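Local coordinates for protein cystalysin (Treponema denticola, PDB 1C7O) that belongs to the aminotransferase class I and II family of fold-type I PLP enzymes and pairs with a second subunit in its assembly, at residues H348-F353 / E384-A389. Residues are numbered along the deposited sequence; the frame is centred on the assembly and turned at random.
Sequences HKAQIF and ERLNKA
The R385 side chain leaves its helix with CG anti to the backbone N (chi1 -159°), stays extended to CD and bends at chi3 (-44°), which carries the guanidinium across to Q351. L386 also sets CG anti to its backbone N, and its CD1 lies 3.7 Å from CB of A350. The two segments join the C-terminal end of helix 339-350 to helix 376-393, well away from the centre of the chain. The closest pair of CA atoms, those of A350 and L386, is 4.8 Å apart. Beside it two alanines meet, CB of A350 3.6 Å from CB of A389. I352 adds a looser apolar touch, its CD1 4.3 Å from CB of L386. M346 and F345, one turn back in helix 339-350, extend this packing along L386 and A389. Q351 takes a positive phi (50°) just after the helix. Its carbonyl receives a hydrogen bond from NH1 of R385. That bond is modelled very short, 2.5 Å from NH1 to O of Q351, and well bent, so its exact geometry is doubtful. The amide end of Q351 turns elsewhere: OE1 is hydrogen-bonded to the backbone N of G30. A few apolar touches, two from A350 and one from I352 just beyond the helix, thus pack against helix 376-393, while R385, probably charged, is placed to donate to the Q351 carbonyl where helix 339-350 gives way to loop.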
ATOM      1  N   HIS A 348     -30.632   8.895  11.513  1.00 35.49           N
ATOM      2  CA  HIS A 348     -31.098   9.592  12.704  1.00 35.22           C
ATOM      3  C   HIS A 348     -32.259   9.026  13.512  1.00 35.75           C
ATOM      4  O   HIS A 348     -32.297   9.200  14.727  1.00 36.38           O
ATOM      5  CB  HIS A 348     -31.386  11.046  12.353  1.00 34.72           C
ATOM      6  CG  HIS A 348     -30.187  11.780  11.846  1.00 33.69           C
ATOM      7  ND1 HIS A 348     -29.821  11.778  10.517  1.00 33.57           N
ATOM      8  CD2 HIS A 348     -29.241  12.499  12.497  1.00 32.68           C
ATOM      9  CE1 HIS A 348     -28.701  12.463  10.372  1.00 33.47           C
ATOM     10  NE2 HIS A 348     -28.328  12.910  11.557  1.00 32.78           N
ATOM     11  N   LYS A 349     -33.205   8.355  12.866  1.00 36.82           N
ATOM     12  CA  LYS A 349     -34.342   7.799  13.597  1.00 35.65           C
ATOM     13  C   LYS A 349     -34.056   6.421  14.149  1.00 34.03           C
ATOM     14  O   LYS A 349     -34.165   6.194  15.346  1.00 35.57           O
ATOM     15  CB  LYS A 349     -35.586   7.741  12.707  1.00 39.39           C
ATOM     16  CG  LYS A 349     -36.269   9.080  12.483  1.00 41.77           C
ATOM     17  CD  LYS A 349     -36.895   9.596  13.770  1.00 44.68           C
ATOM     18  CE  LYS A 349     -37.591  10.924  13.547  1.00 45.95           C
ATOM     19  NZ  LYS A 349     -38.098  11.481  14.829  1.00 50.03           N
ATOM     20  N   ALA A 350     -33.700   5.491  13.277  1.00 32.39           N
ATOM     21  CA  ALA A 350     -33.411   4.136  13.725  1.00 32.91           C
ATOM     22  C   ALA A 350     -31.970   3.987  14.179  1.00 31.80           C
ATOM     23  O   ALA A 350     -31.621   3.007  14.829  1.00 32.14           O
ATOM     24  CB  ALA A 350     -33.702   3.140  12.609  1.00 34.30           C
ATOM     25  N   GLN A 351     -31.139   4.968  13.845  1.00 32.02           N
ATOM     26  CA  GLN A 351     -29.724   4.914  14.187  1.00 32.52           C
ATOM     27  C   GLN A 351     -29.147   3.564  13.762  1.00 32.22           C
ATOM     28  O   GLN A 351     -28.382   2.937  14.489  1.00 31.84           O
ATOM     29  CB  GLN A 351     -29.500   5.145  15.687  1.00 31.29           C
ATOM     30  CG  GLN A 351     -29.520   6.608  16.086  1.00 30.18           C
ATOM     31  CD  GLN A 351     -29.108   6.831  17.529  1.00 30.75           C
ATOM     32  OE1 GLN A 351     -28.088   6.310  17.984  1.00 30.76           O
ATOM     33  NE2 GLN A 351     -29.893   7.618  18.255  1.00 29.66           N
ATOM     34  N   ILE A 352     -29.546   3.110  12.583  1.00 32.63           N
ATOM     35  CA  ILE A 352     -29.029   1.863  12.053  1.00 34.40           C
ATOM     36  C   ILE A 352     -28.281   2.289  10.786  1.00 34.35           C
ATOM     37  O   ILE A 352     -28.864   2.887   9.877  1.00 36.00           O
ATOM     38  CB  ILE A 352     -30.172   0.841  11.757  1.00 34.54           C
ATOM     39  CG1 ILE A 352     -29.634  -0.583  11.940  1.00 35.39           C
ATOM     40  CG2 ILE A 352     -30.727   1.033  10.343  1.00 33.50           C
ATOM     41  CD1 ILE A 352     -30.693  -1.668  11.861  1.00 35.17           C
ATOM     42  N   PHE A 353     -26.982   2.013  10.748  1.00 33.31           N
ATOM     43  CA  PHE A 353     -26.153   2.417   9.621  1.00 31.56           C
ATOM     44  C   PHE A 353     -25.861   1.341   8.590  1.00 31.37           C
ATOM     45  O   PHE A 353     -25.003   0.485   8.790  1.00 29.50           O
ATOM     46  CB  PHE A 353     -24.841   2.999  10.139  1.00 29.69           C
ATOM     47  CG  PHE A 353     -25.023   4.195  11.016  1.00 26.35           C
ATOM     48  CD1 PHE A 353     -25.577   4.067  12.286  1.00 26.52           C
ATOM     49  CD2 PHE A 353     -24.670   5.457  10.564  1.00 23.47           C
ATOM     50  CE1 PHE A 353     -25.777   5.185  13.093  1.00 25.41           C
ATOM     51  CE2 PHE A 353     -24.866   6.581  11.364  1.00 24.47           C
ATOM     52  CZ  PHE A 353     -25.422   6.444  12.627  1.00 22.72           C
ATOM     53  N   GLU A 384     -34.323  -4.545  16.504  1.00 31.65           N
ATOM     54  CA  GLU A 384     -35.297  -4.056  17.471  1.00 34.39           C
ATOM     55  C   GLU A 384     -35.391  -2.528  17.465  1.00 34.37           C
ATOM     56  O   GLU A 384     -36.476  -1.958  17.584  1.00 34.54           O
ATOM     57  CB  GLU A 384     -34.928  -4.569  18.868  1.00 35.52           C
ATOM     58  CG  GLU A 384     -35.953  -4.258  19.943  1.00 40.39           C
ATOM     59  CD  GLU A 384     -37.378  -4.461  19.466  1.00 43.38           C
ATOM     60  OE1 GLU A 384     -37.649  -5.472  18.776  1.00 45.08           O
ATOM     61  OE2 GLU A 384     -38.232  -3.607  19.787  1.00 45.81           O
ATOM     62  N   ARG A 385     -34.247  -1.874  17.313  1.00 35.28           N
ATOM     63  CA  ARG A 385     -34.175  -0.416  17.269  1.00 35.43           C
ATOM     64  C   ARG A 385     -34.917   0.100  16.026  1.00 35.05           C
ATOM     65  O   ARG A 385     -35.614   1.112  16.085  1.00 36.21           O
ATOM     66  CB  ARG A 385     -32.704   0.014  17.224  1.00 35.26           C
ATOM     67  CG  ARG A 385     -32.407   1.441  17.662  1.00 36.24           C
ATOM     68  CD  ARG A 385     -30.950   1.776  17.361  1.00 36.49           C
ATOM     69  NE  ARG A 385     -30.078   0.673  17.753  1.00 38.66           N
ATOM     70  CZ  ARG A 385     -28.967   0.332  17.113  1.00 37.27           C
ATOM     71  NH1 ARG A 385     -28.584   1.013  16.046  1.00 38.27           N
ATOM     72  NH2 ARG A 385     -28.251  -0.702  17.527  1.00 40.42           N
ATOM     73  N   LEU A 386     -34.756  -0.591  14.897  1.00 34.42           N
ATOM     74  CA  LEU A 386     -35.426  -0.198  13.656  1.00 34.07           C
ATOM     75  C   LEU A 386     -36.913  -0.507  13.800  1.00 34.17           C
ATOM     76  O   LEU A 386     -37.773   0.239  13.325  1.00 32.95           O
ATOM     77  CB  LEU A 386     -34.859  -0.980  12.463  1.00 33.04           C
ATOM     78  CG  LEU A 386     -35.566  -0.846  11.104  1.00 32.24           C
ATOM     79  CD1 LEU A 386     -35.347   0.542  10.519  1.00 31.00           C
ATOM     80  CD2 LEU A 386     -35.021  -1.897  10.150  1.00 33.44           C
ATOM     81  N   ASN A 387     -37.193  -1.621  14.462  1.00 33.60           N
ATOM     82  CA  ASN A 387     -38.552  -2.063  14.701  1.00 35.63           C
ATOM     83  C   ASN A 387     -39.354  -0.894  15.282  1.00 37.10           C
ATOM     84  O   ASN A 387     -40.428  -0.552  14.778  1.00 36.42           O
ATOM     85  CB  ASN A 387     -38.526  -3.250  15.669  1.00 34.85           C
ATOM     86  CG  ASN A 387     -39.853  -3.969  15.753  1.00 36.09           C
ATOM     87  OD1 ASN A 387     -40.564  -4.098  14.760  1.00 34.27           O
ATOM     88  ND2 ASN A 387     -40.186  -4.464  16.944  1.00 36.63           N
ATOM     89  N   LYS A 388     -38.816  -0.273  16.331  1.00 37.65           N
ATOM     90  CA  LYS A 388     -39.476   0.855  16.976  1.00 39.23           C
ATOM     91  C   LYS A 388     -39.576   2.066  16.046  1.00 39.00           C
ATOM     92  O   LYS A 388     -40.625   2.713  15.978  1.00 38.82           O
ATOM     93  CB  LYS A 388     -38.736   1.266  18.257  1.00 40.25           C
ATOM     94  CG  LYS A 388     -38.665   0.184  19.336  1.00 46.08           C
ATOM     95  CD  LYS A 388     -38.245   0.777  20.691  1.00 49.42           C
ATOM     96  CE  LYS A 388     -37.872  -0.295  21.728  1.00 51.58           C
ATOM     97  NZ  LYS A 388     -36.547  -0.958  21.458  1.00 50.87           N
ATOM     98  N   ALA A 389     -38.489   2.369  15.335  1.00 37.18           N
ATOM     99  CA  ALA A 389     -38.463   3.503  14.414  1.00 36.29           C
ATOM    100  C   ALA A 389     -39.513   3.351  13.323  1.00 36.55           C
ATOM    101  O   ALA A 389     -40.149   4.329  12.925  1.00 36.15           O
ATOM    102  CB  ALA A 389     -37.080   3.648  13.786  1.00 36.43           C
TER